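Local coordinates for protein giardin subunit alpha-1 (Giardia intestinalis, PDB 4EVF) that binds calcium and, in a calcium-dependent way, phosphatidylserine-containing membranes, and is, like other giardins, thought to take part in attachment of the parasite to the intestinal mucosa, at residues F217-F222 against A231-N236. Sequence-based numbering, arbitrary orientation.
Sequences FYCAHF and AAYLIN
Y233 reaches from helix 227-240 into a three-ring cluster with Y218 and F222, one turn apart on helix 211-225. Its CG lies anti to the backbone N (chi1 173°), which carries the ring across to the other helix. F222, apolar and buried, lays its CE1 over one face of Y233, 3.6 Å from Y233 CG, the ring planes inclined at 33°; Y233 CB makes an off-centre CH-pi contact with the phenyl ring. Y218, partly exposed, presents the edge bearing CD2 and CE2 to Y233 in an edge-to-face pair, planes at 72°, and Y218 CE2 comes within 3.6 Å of Y233 CE1. The phenol oxygen of Y233 approaches this same edge, 3.4 Å from Y218 CD2. The small, polarisable sulfur of C219 suits the rim of an aromatic ring: SG sits in the plane of the Y233 ring, 3.9 Å from Y233 CE2, and also touches L234 CD2, one methyl of a branched apolar side chain. C219 and L234 both continue onto helix 92-100, while a loop at Y269 packs against F222 and Y233. No hydrogen bond crosses; long, flat aromatic side chains suit the gap between segment axes 10.2 Å apart at closest, joining the predicted third and fourth repeats of the all-helical annexin fold.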
loop_
_atom_site.group_PDB
_atom_site.type_symbol
_atom_site.label_atom_id
_atom_site.label_comp_id
_atom_site.label_asym_id
_atom_site.label_seq_id
_atom_site.Cartn_x
_atom_site.Cartn_y
_atom_site.Cartn_z
ATOM N N PHE A 217 7.232 12.526 -0.660
ATOM C CA PHE A 217 8.236 12.440 0.409
ATOM C C PHE A 217 7.609 12.098 1.767
ATOM O O PHE A 217 8.208 11.401 2.599
ATOM C CB PHE A 217 9.058 13.733 0.493
ATOM C CG PHE A 217 10.138 13.835 -0.549
ATOM C CD1 PHE A 217 9.832 14.210 -1.848
ATOM C CD2 PHE A 217 11.460 13.573 -0.226
ATOM C CE1 PHE A 217 10.818 14.309 -2.817
ATOM C CE2 PHE A 217 12.457 13.664 -1.185
ATOM C CZ PHE A 217 12.131 14.042 -2.487
ATOM N N TYR A 218 6.396 12.593 1.992
ATOM C CA TYR A 218 5.673 12.287 3.213
ATOM C C TYR A 218 5.324 10.795 3.286
ATOM O O TYR A 218 5.486 10.156 4.332
ATOM C CB TYR A 218 4.396 13.138 3.297
ATOM C CG TYR A 218 3.808 13.267 4.687
ATOM C CD1 TYR A 218 4.617 13.255 5.816
ATOM C CD2 TYR A 218 2.437 13.383 4.872
ATOM C CE1 TYR A 218 4.073 13.377 7.093
ATOM C CE2 TYR A 218 1.884 13.508 6.138
ATOM C CZ TYR A 218 2.706 13.505 7.241
ATOM O OH TYR A 218 2.154 13.619 8.498
ATOM N N CYS A 219 4.851 10.234 2.176
ATOM C CA CYS A 219 4.547 8.804 2.152
ATOM C C CYS A 219 5.836 8.004 2.355
ATOM O O CYS A 219 5.857 7.006 3.089
ATOM C CB CYS A 219 3.847 8.397 0.851
ATOM S SG CYS A 219 2.079 8.922 0.763
ATOM N N ALA A 220 6.905 8.445 1.695
ATOM C CA ALA A 220 8.211 7.781 1.796
ATOM C C ALA A 220 8.693 7.727 3.248
ATOM O O ALA A 220 9.189 6.695 3.724
ATOM C CB ALA A 220 9.217 8.500 0.929
ATOM N N HIS A 221 8.555 8.858 3.937
ATOM C CA HIS A 221 8.813 8.966 5.372
ATOM C C HIS A 221 8.078 7.903 6.205
ATOM O O HIS A 221 8.697 7.170 6.980
ATOM C CB HIS A 221 8.452 10.377 5.850
ATOM C CG HIS A 221 8.277 10.494 7.330
ATOM N ND1 HIS A 221 9.340 10.499 8.205
ATOM C CD2 HIS A 221 7.162 10.615 8.089
ATOM C CE1 HIS A 221 8.891 10.613 9.443
ATOM N NE2 HIS A 221 7.572 10.685 9.399
ATOM N N PHE A 222 6.757 7.824 6.058
ATOM C CA PHE A 222 5.970 6.803 6.754
ATOM C C PHE A 222 6.384 5.391 6.349
ATOM O O PHE A 222 6.484 4.506 7.203
ATOM C CB PHE A 222 4.472 6.984 6.495
ATOM C CG PHE A 222 3.853 8.117 7.266
ATOM C CD1 PHE A 222 3.116 9.097 6.610
ATOM C CD2 PHE A 222 4.000 8.206 8.633
ATOM C CE1 PHE A 222 2.545 10.147 7.313
ATOM C CE2 PHE A 222 3.428 9.255 9.342
ATOM C CZ PHE A 222 2.702 10.223 8.677
ATOM N N ALA A 231 0.295 2.654 5.917
ATOM C CA ALA A 231 -1.076 2.154 5.829
ATOM C C ALA A 231 -2.051 2.996 6.668
ATOM O O ALA A 231 -3.114 3.387 6.189
ATOM C CB ALA A 231 -1.139 0.692 6.258
ATOM N N ALA A 232 -1.694 3.254 7.922
ATOM C CA ALA A 232 -2.537 4.073 8.802
ATOM C C ALA A 232 -2.864 5.421 8.149
ATOM O O ALA A 232 -4.022 5.842 8.103
ATOM C CB ALA A 232 -1.855 4.299 10.117
ATOM N N TYR A 233 -1.819 6.088 7.667
ATOM C CA TYR A 233 -1.936 7.383 7.001
ATOM C C TYR A 233 -2.798 7.352 5.731
ATOM O O TYR A 233 -3.641 8.224 5.498
ATOM C CB TYR A 233 -0.536 7.905 6.661
ATOM C CG TYR A 233 -0.554 9.166 5.814
ATOM C CD1 TYR A 233 -1.074 10.356 6.321
ATOM C CD2 TYR A 233 -0.048 9.172 4.520
ATOM C CE1 TYR A 233 -1.095 11.510 5.565
ATOM C CE2 TYR A 233 -0.068 10.338 3.746
ATOM C CZ TYR A 233 -0.598 11.500 4.281
ATOM O OH TYR A 233 -0.632 12.670 3.538
ATOM N N LEU A 234 -2.556 6.363 4.884
ATOM C CA LEU A 234 -3.327 6.243 3.667
ATOM C C LEU A 234 -4.768 5.819 3.979
ATOM O O LEU A 234 -5.694 6.233 3.301
ATOM C CB LEU A 234 -2.640 5.269 2.696
ATOM C CG LEU A 234 -1.323 5.681 2.007
ATOM C CD1 LEU A 234 -0.676 4.584 1.148
ATOM C CD2 LEU A 234 -1.451 6.982 1.223
ATOM N N ILE A 235 -5.073 5.221 5.054
ATOM C CA ILE A 235 -6.468 4.909 5.407
ATOM C C ILE A 235 -7.172 6.144 5.925
ATOM O O ILE A 235 -8.329 6.398 5.593
ATOM C CB ILE A 235 -6.544 3.778 6.443
ATOM C CG1 ILE A 235 -6.208 2.449 5.766
ATOM C CG2 ILE A 235 -7.919 3.708 7.099
ATOM C CD1 ILE A 235 -6.056 1.303 6.755
ATOM N N ASN A 236 -6.452 6.931 6.715
ATOM C CA ASN A 236 -6.986 8.198 7.187
ATOM C C ASN A 236 -7.298 9.156 6.011
ATOM O O ASN A 236 -8.354 9.796 5.984
ATOM C CB ASN A 236 -6.027 8.811 8.211
ATOM C CG ASN A 236 -6.550 10.101 8.801
ATOM O OD1 ASN A 236 -6.056 11.183 8.474
ATOM N ND2 ASN A 236 -7.553 9.997 9.674
#